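Local coordinates for protein spermidine synthase (Corynebacterium glutamicum ATCC 13032, PDB 3GJY) that probably works as a spermidine synthase in polyamine biosynthesis, moving an aminopropyl group from decarboxylated S-adenosylmethionine to putrescine, at residues Ser32-Glu37 against Ala123-Leu128; Gly99-Ala104 against Arg127-Trp132; Phe133-Pro136 against Arg140-Ile143. One frame throughout, in Å; residues are numbered along the deposited sequence.

Contact 1 (Ser32-Glu37 against Ala123-Leu128)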
ATOM      1  N   SER A  32     -17.582   8.158   3.420  1.00 19.11           N
ATOM      2  CA  SER A  32     -17.648   7.041   4.365  0.50 20.02           C
ATOM      3  C   SER A  32     -18.032   7.504   5.736  1.00 18.89           C
ATOM      4  O   SER A  32     -17.799   8.667   6.084  1.00 21.64           O
ATOM      5  CB  SER A  32     -16.291   6.356   4.498  0.50 20.64           C
ATOM      6  OG  SER A  32     -15.413   7.160   5.262  0.50 25.13           O
ATOM      7  N   VAL A  33     -18.606   6.597   6.527  1.00 18.13           N
ATOM      8  CA  VAL A  33     -18.749   6.868   7.964  0.50 18.10           C
ATOM      9  C   VAL A  33     -17.471   6.428   8.656  1.00 17.28           C
ATOM     10  O   VAL A  33     -16.960   5.321   8.420  1.00 17.41           O
ATOM     11  CB  VAL A  33     -20.003   6.240   8.617  0.50 18.67           C
ATOM     12  CG1 VAL A  33     -21.262   6.692   7.886  0.50 17.96           C
ATOM     13  CG2 VAL A  33     -19.937   4.716   8.680  0.50 20.47           C
ATOM     14  N   ILE A  34     -16.934   7.304   9.487  1.00 16.99           N
ATOM     15  CA  ILE A  34     -15.641   7.068  10.137  1.00 16.79           C
ATOM     16  C   ILE A  34     -15.870   6.868  11.639  1.00 17.75           C
ATOM     17  O   ILE A  34     -16.444   7.750  12.279  1.00 18.29           O
ATOM     18  CB  ILE A  34     -14.711   8.284   9.925  1.00 17.49           C
ATOM     19  CG1 ILE A  34     -14.533   8.580   8.429  1.00 19.36           C
ATOM     20  CG2 ILE A  34     -13.353   8.035  10.586  1.00 18.68           C
ATOM     21  CD1 ILE A  34     -14.187  10.038   8.134  1.00 21.24           C
ATOM     22  N   GLU A  35     -15.406   5.746  12.186  1.00 17.10           N
ATOM     23  CA  GLU A  35     -15.558   5.495  13.622  0.50 17.30           C
ATOM     24  C   GLU A  35     -14.205   5.442  14.298  1.00 16.75           C
ATOM     25  O   GLU A  35     -13.289   4.775  13.828  1.00 16.54           O
ATOM     26  CB  GLU A  35     -16.335   4.208  13.898  0.50 18.40           C
ATOM     27  CG  GLU A  35     -16.667   4.008  15.363  0.50 19.43           C
ATOM     28  CD  GLU A  35     -17.937   4.698  15.742  0.50 23.57           C
ATOM     29  OE1 GLU A  35     -18.675   5.084  14.808  0.50 25.66           O
ATOM     30  OE2 GLU A  35     -18.200   4.835  16.959  0.50 26.93           O
ATOM     31  N   LEU A  36     -14.084   6.191  15.401  1.00 16.09           N
ATOM     32  CA  LEU A  36     -12.853   6.197  16.184  1.00 15.26           C
ATOM     33  C   LEU A  36     -13.137   5.539  17.513  1.00 15.71           C
ATOM     34  O   LEU A  36     -14.053   5.960  18.225  1.00 16.78           O
ATOM     35  CB  LEU A  36     -12.373   7.635  16.401  1.00 16.29           C
ATOM     36  CG  LEU A  36     -12.249   8.514  15.139  1.00 16.30           C
ATOM     37  CD1 LEU A  36     -11.710   9.875  15.511  1.00 21.63           C
ATOM     38  CD2 LEU A  36     -11.384   7.873  14.014  1.00 18.23           C
ATOM     39  N   GLU A  37     -12.345   4.511  17.846  1.00 16.61           N
ATOM     40  CA  GLU A  37     -12.512   3.791  19.116  1.00 17.51           C
ATOM     41  C   GLU A  37     -11.179   3.757  19.881  1.00 17.78           C
ATOM     42  O   GLU A  37     -10.140   3.391  19.323  1.00 17.87           O
ATOM     43  CB  GLU A  37     -12.999   2.366  18.839  1.00 17.33           C
ATOM     44  CG  GLU A  37     -14.384   2.250  18.270  1.00 19.85           C
ATOM     45  CD  GLU A  37     -14.696   0.829  17.839  1.00 24.48           C
ATOM     46  OE1 GLU A  37     -14.368   0.469  16.702  1.00 25.53           O
ATOM     47  OE2 GLU A  37     -15.277   0.053  18.649  1.00 29.07           O
ATOM     48  N   ALA A 123     -12.399  14.260   1.749  1.00 13.00           N
ATOM     49  CA  ALA A 123     -11.898  15.503   2.356  1.00 14.02           C
ATOM     50  C   ALA A 123     -11.964  15.476   3.898  1.00 14.58           C
ATOM     51  O   ALA A 123     -11.079  16.014   4.584  1.00 14.52           O
ATOM     52  CB  ALA A 123     -12.694  16.716   1.808  1.00 14.66           C
ATOM     53  N   GLU A 124     -12.984  14.808   4.443  1.00 15.01           N
ATOM     54  CA  GLU A 124     -13.167  14.763   5.874  1.00 14.98           C
ATOM     55  C   GLU A 124     -12.176  13.799   6.523  1.00 14.96           C
ATOM     56  O   GLU A 124     -11.621  14.093   7.585  1.00 15.38           O
ATOM     57  CB  GLU A 124     -14.625  14.401   6.240  1.00 16.47           C
ATOM     58  CG  GLU A 124     -14.880  14.345   7.765  1.00 20.01           C
ATOM     59  CD  GLU A 124     -14.767  15.698   8.476  1.00 22.97           C
ATOM     60  OE1 GLU A 124     -14.462  16.744   7.849  1.00 23.35           O
ATOM     61  OE2 GLU A 124     -14.986  15.677   9.705  1.00 28.42           O
ATOM     62  N   LEU A 125     -11.919  12.656   5.874  1.00 14.17           N
ATOM     63  CA  LEU A 125     -10.874  11.785   6.382  1.00 14.46           C
ATOM     64  C   LEU A 125      -9.520  12.505   6.349  1.00 14.86           C
ATOM     65  O   LEU A 125      -8.738  12.397   7.301  1.00 14.63           O
ATOM     66  CB  LEU A 125     -10.774  10.469   5.609  1.00 15.89           C
ATOM     67  CG  LEU A 125      -9.735   9.486   6.130  1.00 18.52           C
ATOM     68  CD1 LEU A 125      -9.972   9.145   7.625  1.00 21.52           C
ATOM     69  CD2 LEU A 125      -9.858   8.215   5.285  1.00 21.99           C
ATOM     70  N   ALA A 126      -9.249  13.248   5.272  1.00 12.24           N
ATOM     71  CA  ALA A 126      -8.033  14.048   5.191  1.00 12.83           C
ATOM     72  C   ALA A 126      -7.928  15.053   6.339  1.00 12.43           C
ATOM     73  O   ALA A 126      -6.858  15.197   6.951  1.00 12.64           O
ATOM     74  CB  ALA A 126      -7.956  14.749   3.799  1.00 13.57           C
ATOM     75  N   ARG A 127      -9.045  15.728   6.648  1.00 13.36           N
ATOM     76  CA  ARG A 127      -9.035  16.745   7.714  1.00 13.19           C
ATOM     77  C   ARG A 127      -8.798  16.080   9.086  1.00 12.65           C
ATOM     78  O   ARG A 127      -7.965  16.558   9.874  1.00 14.20           O
ATOM     79  CB  ARG A 127     -10.379  17.499   7.703  1.00 14.49           C
ATOM     80  CG  ARG A 127     -10.384  18.702   8.632  1.00 16.32           C
ATOM     81  CD  ARG A 127     -11.763  19.330   8.739  1.00 19.41           C
ATOM     82  NE  ARG A 127     -12.710  18.474   9.443  1.00 21.22           N
ATOM     83  CZ  ARG A 127     -12.799  18.378  10.768  1.00 25.15           C
ATOM     84  NH1 ARG A 127     -11.996  19.089  11.550  1.00 26.88           N
ATOM     85  NH2 ARG A 127     -13.709  17.579  11.314  1.00 28.71           N
ATOM     86  N   LEU A 128      -9.498  14.958   9.359  1.00 13.26           N
ATOM     87  CA  LEU A 128      -9.295  14.230  10.629  1.00 13.56           C
ATOM     88  C   LEU A 128      -7.862  13.727  10.761  1.00 13.29           C
ATOM     89  O   LEU A 128      -7.309  13.721  11.844  1.00 13.92           O
ATOM     90  CB  LEU A 128     -10.266  13.037  10.749  1.00 15.04           C
ATOM     91  CG  LEU A 128     -11.716  13.432  10.974  1.00 17.60           C
ATOM     92  CD1 LEU A 128     -12.613  12.179  10.890  1.00 21.02           C
ATOM     93  CD2 LEU A 128     -11.893  14.125  12.314  1.00 22.32           C
TER
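Ile34 drives its side chain into the near face of helix 123-132, landing between Leu125 and Leu128. The apolar part of the contact is mostly this one residue. Its CG1 lies beside the backbone N and anti to the carbonyl carbon (chi1 -57°), and the branch then runs out extended, which carries CD1 clear of the strand. There it meets Leu128 tip to tip, Ile34 CD1 to Leu128 CD1 at 3.8 Å. The same methyl sits over the start of the Leu125 side chain, with Ile34 CD1 4.1 Å from Leu125 CA, and Ile34 CD1 brushes the aliphatic stem of Glu124 at 4.4 Å from Glu124 CG. Two residues further on, Leu36 also points toward the helix but stays farther from Ala123-Leu128, packing instead on Phe133 and on Trp132 at the end of the helix. The axes of strand 33-37 and helix 123-128 run 10.0 Å apart at their closest, at 24° to one another.

The polar chemistry stays on the helix. One turn apart, Arg127 and Glu124 form a two-pronged salt bridge. The guanidinium comes side-on, with Arg127 NE to Glu124 OE1 at 2.9 Å and nearly straight (176°), and Arg127 NH2 to Glu124 OE2 at 2.8 Å. Both oxygens are met on their syn sides and lie in or close to the guanidinium plane, although the nitrogens sit tilted out of the carboxylate plane. At the start of the helix, Asp122 OD1 accepts from the backbone N of Glu124 and of Leu125.

Strand 33-38 belongs to the four-stranded antiparallel N-terminal sheet, and the helix to the AdoMet-dependent transferase fold. No hydrogen bond crosses between the two segments, so what joins sheet to helix here is greasy packing, while Glu124 and Arg127 pair with each other on the helix.

Contact 2 (Gly99-Ala104 against Arg127-Trp132). With FMT (formic acid), chain B.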
ATOM      1  N   GLY A  99      -5.282   4.413   4.848  1.00 21.67           N
ATOM      2  CA  GLY A  99      -6.131   4.749   5.976  1.00 21.18           C
ATOM      3  C   GLY A  99      -5.390   5.514   7.050  1.00 20.37           C
ATOM      4  O   GLY A  99      -4.313   5.103   7.501  1.00 21.36           O
ATOM      5  N   ALA A 100      -6.004   6.630   7.430  1.00 21.03           N
ATOM      6  CA  ALA A 100      -5.517   7.542   8.401  1.00 17.80           C
ATOM      7  C   ALA A 100      -4.140   8.156   8.116  1.00 15.12           C
ATOM      8  O   ALA A 100      -3.565   8.709   9.036  1.00 14.19           O
ATOM      9  CB  ALA A 100      -5.509   6.849   9.812  1.00 19.51           C
ATOM     10  N   CYS A 101      -3.587   7.997   6.901  1.00 13.18           N
ATOM     11  CA  CYS A 101      -2.183   8.362   6.638  1.00 12.67           C
ATOM     12  C   CYS A 101      -1.163   7.620   7.496  1.00 12.75           C
ATOM     13  O   CYS A 101      -0.045   8.097   7.679  1.00 12.52           O
ATOM     14  CB  CYS A 101      -1.969   9.873   6.802  1.00 13.57           C
ATOM     15  SG  CYS A 101      -2.919  10.899   5.664  1.00 16.10           S
ATOM     16  N   THR A 102      -1.544   6.452   8.016  1.00 12.18           N
ATOM     17  CA  THR A 102      -0.674   5.742   8.945  1.00 11.89           C
ATOM     18  C   THR A 102       0.603   5.207   8.295  1.00 11.49           C
ATOM     19  O   THR A 102       1.688   5.298   8.903  1.00 11.60           O
ATOM     20  CB  THR A 102      -1.474   4.651   9.625  1.00 12.25           C
ATOM     21  OG1 THR A 102      -2.593   5.283  10.290  1.00 12.91           O
ATOM     22  CG2 THR A 102      -0.610   3.783  10.601  1.00 14.14           C
HETATM   23  N   MSE A 103       0.514   4.632   7.094  1.00 12.66           N
HETATM   24  CA  MSE A 103       1.718   4.189   6.403  0.50 12.20           C
HETATM   25  C   MSE A 103       2.671   5.378   6.112  1.00 12.38           C
HETATM   26  O   MSE A 103       3.887   5.277   6.253  1.00 13.26           O
HETATM   27  CB  MSE A 103       1.311   3.490   5.095  0.50 12.90           C
HETATM   28  CG  MSE A 103       2.337   2.562   4.523  0.50 13.85           C
HETATM   29 SE   MSE A 103       2.392   0.720   5.301  0.40 14.13          SE
HETATM   30  CE  MSE A 103       3.652   1.038   6.793  0.50 14.37           C
ATOM     31  N   ALA A 104       2.102   6.506   5.667  1.00 11.32           N
ATOM     32  CA  ALA A 104       2.886   7.723   5.424  1.00 11.08           C
ATOM     33  C   ALA A 104       3.617   8.183   6.691  1.00 11.11           C
ATOM     34  O   ALA A 104       4.809   8.544   6.671  1.00 11.34           O
ATOM     35  CB  ALA A 104       2.007   8.847   4.822  1.00 11.75           C
ATOM     36  N   ARG A 127      -9.045  15.728   6.648  1.00 13.36           N
ATOM     37  CA  ARG A 127      -9.035  16.745   7.714  1.00 13.19           C
ATOM     38  C   ARG A 127      -8.798  16.080   9.086  1.00 12.65           C
ATOM     39  O   ARG A 127      -7.965  16.558   9.874  1.00 14.20           O
ATOM     40  CB  ARG A 127     -10.379  17.499   7.703  1.00 14.49           C
ATOM     41  CG  ARG A 127     -10.384  18.702   8.632  1.00 16.32           C
ATOM     42  CD  ARG A 127     -11.763  19.330   8.739  1.00 19.41           C
ATOM     43  NE  ARG A 127     -12.710  18.474   9.443  1.00 21.22           N
ATOM     44  CZ  ARG A 127     -12.799  18.378  10.768  1.00 25.15           C
ATOM     45  NH1 ARG A 127     -11.996  19.089  11.550  1.00 26.88           N
ATOM     46  NH2 ARG A 127     -13.709  17.579  11.314  1.00 28.71           N
ATOM     47  N   LEU A 128      -9.498  14.958   9.359  1.00 13.26           N
ATOM     48  CA  LEU A 128      -9.295  14.230  10.629  1.00 13.56           C
ATOM     49  C   LEU A 128      -7.862  13.727  10.761  1.00 13.29           C
ATOM     50  O   LEU A 128      -7.309  13.721  11.844  1.00 13.92           O
ATOM     51  CB  LEU A 128     -10.266  13.037  10.749  1.00 15.04           C
ATOM     52  CG  LEU A 128     -11.716  13.432  10.974  1.00 17.60           C
ATOM     53  CD1 LEU A 128     -12.613  12.179  10.890  1.00 21.02           C
ATOM     54  CD2 LEU A 128     -11.893  14.125  12.314  1.00 22.32           C
ATOM     55  N   SER A 129      -7.269  13.265   9.644  1.00 13.44           N
ATOM     56  CA  SER A 129      -5.891  12.785   9.684  1.00 13.32           C
ATOM     57  C   SER A 129      -4.940  13.885  10.128  1.00 11.72           C
ATOM     58  O   SER A 129      -4.108  13.687  11.044  1.00 12.46           O
ATOM     59  CB  SER A 129      -5.422  12.227   8.344  1.00 12.98           C
ATOM     60  OG  SER A 129      -6.206  11.095   7.959  1.00 16.23           O
ATOM     61  N   ARG A 130      -5.069  15.069   9.504  1.00 12.11           N
ATOM     62  CA  ARG A 130      -4.188  16.188   9.876  1.00 11.92           C
ATOM     63  C   ARG A 130      -4.409  16.626  11.330  1.00 12.00           C
ATOM     64  O   ARG A 130      -3.432  16.935  12.024  1.00 13.91           O
ATOM     65  CB  ARG A 130      -4.434  17.358   8.910  1.00 12.39           C
ATOM     66  CG  ARG A 130      -3.631  18.632   9.167  1.00 11.49           C
ATOM     67  CD  ARG A 130      -2.128  18.441   9.165  1.00 12.09           C
ATOM     68  NE  ARG A 130      -1.624  18.064   7.839  1.00 11.69           N
ATOM     69  CZ  ARG A 130      -0.420  17.543   7.625  1.00 12.40           C
ATOM     70  NH1 ARG A 130       0.359  17.245   8.658  1.00 13.84           N
ATOM     71  NH2 ARG A 130      -0.030  17.243   6.373  1.00 12.66           N
ATOM     72  N   GLU A 131      -5.665  16.615  11.790  1.00 12.08           N
ATOM     73  CA  GLU A 131      -5.967  17.118  13.133  0.50 11.97           C
ATOM     74  C   GLU A 131      -5.597  16.098  14.216  1.00 12.74           C
ATOM     75  O   GLU A 131      -5.016  16.463  15.245  1.00 13.62           O
ATOM     76  CB  GLU A 131      -7.458  17.474  13.262  0.50 12.29           C
ATOM     77  CG  GLU A 131      -7.970  18.646  12.411  0.50 12.79           C
ATOM     78  CD  GLU A 131      -7.351  19.987  12.705  0.50 14.62           C
ATOM     79  OE1 GLU A 131      -6.668  20.158  13.754  0.50 14.82           O
ATOM     80  OE2 GLU A 131      -7.550  20.879  11.835  0.50 15.16           O
ATOM     81  N   TRP A 132      -5.907  14.812  13.987  1.00 12.64           N
ATOM     82  CA  TRP A 132      -5.929  13.834  15.081  1.00 13.39           C
ATOM     83  C   TRP A 132      -5.066  12.606  14.930  1.00 13.17           C
ATOM     84  O   TRP A 132      -4.885  11.882  15.904  1.00 13.79           O
ATOM     85  CB  TRP A 132      -7.387  13.356  15.299  1.00 13.53           C
ATOM     86  CG  TRP A 132      -8.236  14.296  16.097  1.00 14.62           C
ATOM     87  CD1 TRP A 132      -7.815  15.378  16.819  1.00 17.00           C
ATOM     88  CD2 TRP A 132      -9.652  14.209  16.284  1.00 15.09           C
ATOM     89  NE1 TRP A 132      -8.889  15.966  17.460  1.00 19.25           N
ATOM     90  CE2 TRP A 132     -10.029  15.282  17.142  1.00 17.07           C
ATOM     91  CE3 TRP A 132     -10.631  13.313  15.844  1.00 16.53           C
ATOM     92  CZ2 TRP A 132     -11.363  15.487  17.545  1.00 18.90           C
ATOM     93  CZ3 TRP A 132     -11.969  13.521  16.235  1.00 18.35           C
ATOM     94  CH2 TRP A 132     -12.304  14.595  17.083  1.00 20.19           C
TER
HETATM   95  C   FMT B 315      -6.398   8.788   4.751  1.00 28.84           C
HETATM   96  O1  FMT B 315      -6.372   9.683   5.593  1.00 31.28           O
HETATM   97  O2  FMT B 315      -5.744   8.785   3.712  1.00 27.72           O
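Ser129 lays its side chain against the backbone of Ala100 and the sulfur of Cys101, with Ser129 OG 3.6 Å from Ala100 C and Ser129 CB 3.9 Å from Cys101 SG. The approach is close for the main chains too: the CA atoms of Ala100 and Ser129 are 5.4 Å apart, which a small residue on each side allows. Cys101 turns its CB toward the helix, and its sulfur, anti to the carbonyl carbon (chi1 -62°), comes alongside the serine methylene.

The Gly99-Ala104 segment follows strand 92-96 and lies in the glycine-rich first motif of the AdoMet-dependent transferase fold. Ala100 and Cys101 both adopt left-handed backbone angles, and Thr102 N closes the turn onto Gly99 O at 3.1 Å. Cys101 then takes the N-cap position of helix 102-110.

A formic acid molecule, probably from the crystallisation liquor, sits in the angle between turn and helix. Its O1 is 2.8 Å from Ser129 OG, but Leu125 O, one turn back on the helix, is a second acceptor for the single hydroxyl proton, so this bond is not settled. The formic acid carbon C lies 3.5 Å from Ala100 N, and its O1 3.7 Å from Cys101 SG. In relatives with this fold the glycine-rich turn borders the AdoMet-type nucleoside, here probably the aminopropyl donor, so the small acid may occupy part of that pocket.

Helix 123-132 thus leans on the turn through Ser129, while Cys101 reaches down onto Val118 of strand 115-120 and Ala100 touches Ser56 of strand 53-59. The turn therefore sits between that helix and those two strands, and the first turn of helix 102-110 packs on helix 69-85.

Contact 3 (Phe133-Pro136 against Arg140-Ile143)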
ATOM      1  N   PHE A 133      -4.596  12.299  13.724  1.00 12.05           N
ATOM      2  CA  PHE A 133      -3.913  11.029  13.525  1.00 12.54           C
ATOM      3  C   PHE A 133      -2.392  11.109  13.585  1.00 12.37           C
ATOM      4  O   PHE A 133      -1.679  10.192  13.152  1.00 13.02           O
ATOM      5  CB  PHE A 133      -4.429  10.218  12.325  1.00 13.10           C
ATOM      6  CG  PHE A 133      -5.938   9.990  12.310  1.00 12.46           C
ATOM      7  CD1 PHE A 133      -6.725  10.022  13.482  1.00 13.75           C
ATOM      8  CD2 PHE A 133      -6.568   9.787  11.070  1.00 13.39           C
ATOM      9  CE1 PHE A 133      -8.139   9.824  13.413  1.00 15.25           C
ATOM     10  CE2 PHE A 133      -7.953   9.579  10.979  1.00 15.80           C
ATOM     11  CZ  PHE A 133      -8.749   9.616  12.160  1.00 16.32           C
ATOM     12  N   ASP A 134      -1.902  12.201  14.177  1.00 12.33           N
ATOM     13  CA  ASP A 134      -0.528  12.247  14.695  1.00 12.46           C
ATOM     14  C   ASP A 134       0.499  12.097  13.575  1.00 12.42           C
ATOM     15  O   ASP A 134       1.463  11.340  13.679  1.00 13.11           O
ATOM     16  CB  ASP A 134      -0.305  11.180  15.795  1.00 12.59           C
ATOM     17  CG  ASP A 134       1.018  11.320  16.494  1.00 13.48           C
ATOM     18  OD1 ASP A 134       1.449  12.469  16.769  1.00 18.07           O
ATOM     19  OD2 ASP A 134       1.590  10.277  16.848  1.00 13.89           O
ATOM     20  N   ILE A 135       0.306  12.906  12.542  1.00 12.65           N
ATOM     21  CA  ILE A 135       1.213  12.946  11.411  1.00 12.98           C
ATOM     22  C   ILE A 135       2.083  14.175  11.474  1.00 12.32           C
ATOM     23  O   ILE A 135       1.664  15.216  12.005  1.00 13.77           O
ATOM     24  CB  ILE A 135       0.442  12.875  10.062  1.00 13.09           C
ATOM     25  CG1 ILE A 135      -0.536  14.033   9.879  1.00 12.77           C
ATOM     26  CG2 ILE A 135      -0.300  11.539   9.961  1.00 15.63           C
ATOM     27  CD1 ILE A 135      -1.197  14.057   8.455  1.00 13.51           C
ATOM     28  N   PRO A 136       3.296  14.074  10.912  1.00 12.84           N
ATOM     29  CA  PRO A 136       4.184  15.247  10.892  1.00 11.84           C
ATOM     30  C   PRO A 136       3.712  16.239   9.835  1.00 11.23           C
ATOM     31  O   PRO A 136       2.899  15.890   8.956  1.00 12.46           O
ATOM     32  CB  PRO A 136       5.546  14.656  10.558  1.00 12.25           C
ATOM     33  CG  PRO A 136       5.226  13.428   9.775  1.00 14.48           C
ATOM     34  CD  PRO A 136       3.948  12.868  10.380  1.00 13.07           C
ATOM     35  N   ARG A 140       6.725  16.396   5.015  1.00 10.48           N
ATOM     36  CA  ARG A 140       7.047  15.025   5.509  1.00 11.36           C
ATOM     37  C   ARG A 140       5.853  14.123   5.285  1.00 11.42           C
ATOM     38  O   ARG A 140       6.005  13.004   4.809  1.00 11.55           O
ATOM     39  CB  ARG A 140       7.503  15.040   6.970  1.00 11.92           C
ATOM     40  CG  ARG A 140       8.856  15.723   7.116  1.00 13.50           C
ATOM     41  CD  ARG A 140       9.272  15.718   8.569  1.00 13.19           C
ATOM     42  NE  ARG A 140       9.501  14.353   9.001  1.00 13.48           N
ATOM     43  CZ  ARG A 140       9.444  13.930  10.267  1.00 13.54           C
ATOM     44  NH1 ARG A 140       9.669  12.646  10.539  1.00 14.66           N
ATOM     45  NH2 ARG A 140       9.157  14.774  11.269  1.00 15.73           N
ATOM     46  N   VAL A 141       4.675  14.606   5.655  1.00 10.93           N
ATOM     47  CA  VAL A 141       3.400  14.016   5.204  1.00 11.53           C
ATOM     48  C   VAL A 141       2.563  15.154   4.645  1.00 11.32           C
ATOM     49  O   VAL A 141       2.292  16.118   5.347  1.00 12.00           O
ATOM     50  CB  VAL A 141       2.615  13.259   6.311  1.00 11.52           C
ATOM     51  CG1 VAL A 141       1.228  12.796   5.753  1.00 12.17           C
ATOM     52  CG2 VAL A 141       3.432  12.032   6.783  1.00 12.22           C
ATOM     53  N   LYS A 142       2.214  15.050   3.365  1.00 11.01           N
ATOM     54  CA  LYS A 142       1.393  16.047   2.644  1.00 11.19           C
ATOM     55  C   LYS A 142       0.183  15.350   2.088  1.00 12.15           C
ATOM     56  O   LYS A 142       0.345  14.279   1.491  1.00 13.48           O
ATOM     57  CB  LYS A 142       2.199  16.683   1.517  1.00 12.23           C
ATOM     58  CG  LYS A 142       1.479  17.757   0.682  1.00 15.10           C
ATOM     59  CD  LYS A 142       2.514  18.276  -0.387  1.00 18.44           C
ATOM     60  CE  LYS A 142       2.008  19.426  -1.215  1.00 23.11           C
ATOM     61  NZ  LYS A 142       3.067  19.864  -2.203  1.00 27.70           N
ATOM     62  N   ILE A 143      -1.010  15.881   2.323  1.00 12.34           N
ATOM     63  CA  ILE A 143      -2.256  15.227   1.845  1.00 12.06           C
ATOM     64  C   ILE A 143      -2.815  15.994   0.662  1.00 11.55           C
ATOM     65  O   ILE A 143      -2.956  17.227   0.721  1.00 13.85           O
ATOM     66  CB  ILE A 143      -3.323  15.120   2.965  1.00 11.93           C
ATOM     67  CG1 ILE A 143      -2.716  14.465   4.237  1.00 12.48           C
ATOM     68  CG2 ILE A 143      -4.558  14.396   2.458  1.00 14.45           C
ATOM     69  CD1 ILE A 143      -3.556  14.651   5.474  1.00 14.02           C
TER
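Ile135 and Pro136 fold back over the opening residues of strand 141-145, closing the helix-to-strand turn of a beta-alpha-beta crossover in the Rossmann-like AdoMet-transferase fold. Helix 123-132 gives out at Phe133, whose ring packs back on Leu125 and Leu128. Asp134 takes part in a salt bridge with Arg105 and accepts a hydrogen bond from Gly61 N.

Ile135 holds CG1 between its backbone N and carbonyl carbon (chi1 60°), and from there CD1 wedges into the fork between two strand residues. Ile135 CD1 lies 3.8 Å from Val141 CG1 and 3.8 Å from Ile143 CD1, crossing both side chains at about a right angle.

Pro136 uses its ring. Pro136 CD rests 3.7 Å from Val141 CG2, CG lies near both Val141 and Arg140, and CB meets the guanidinium. The arginine chain bends at chi3 (66°), bringing the guanidinium back across the proline, while its NH1 bonds to Ala108 O on helix 102-110. The closest pair there is Pro136 CB and Arg140 NH2 at 3.7 Å, with the proline carbon over one face of the guanidinium, offset toward its rim.

How the contacts relate
Helix 123-132 ties the three contacts together. Contact 1 packs its first turns on the N-terminal sheet, contact 2 sets its second half on the glycine-rich turn, and contact 3 closes the chain that leaves it. Centres of contacts 1 and 2 lie about 9 Å apart, those of 2 and 3 about 6 Å. Phe133, in the first segment of contact 3, reaches the other two, its CD2 3.4 Å from Ala100 CB and its CZ 3.7 Å from Leu36 CD2. Arg130 probably fastens contact 2 to contact 3, with NH2 2.8 Å from Val141 O and NH1 2.9 Å from Pro136 O. Bound formic acid, perhaps marking the pocket for the aminopropyl donor, touches Ser129 and comes within about 3 Å of the Leu125 side chain.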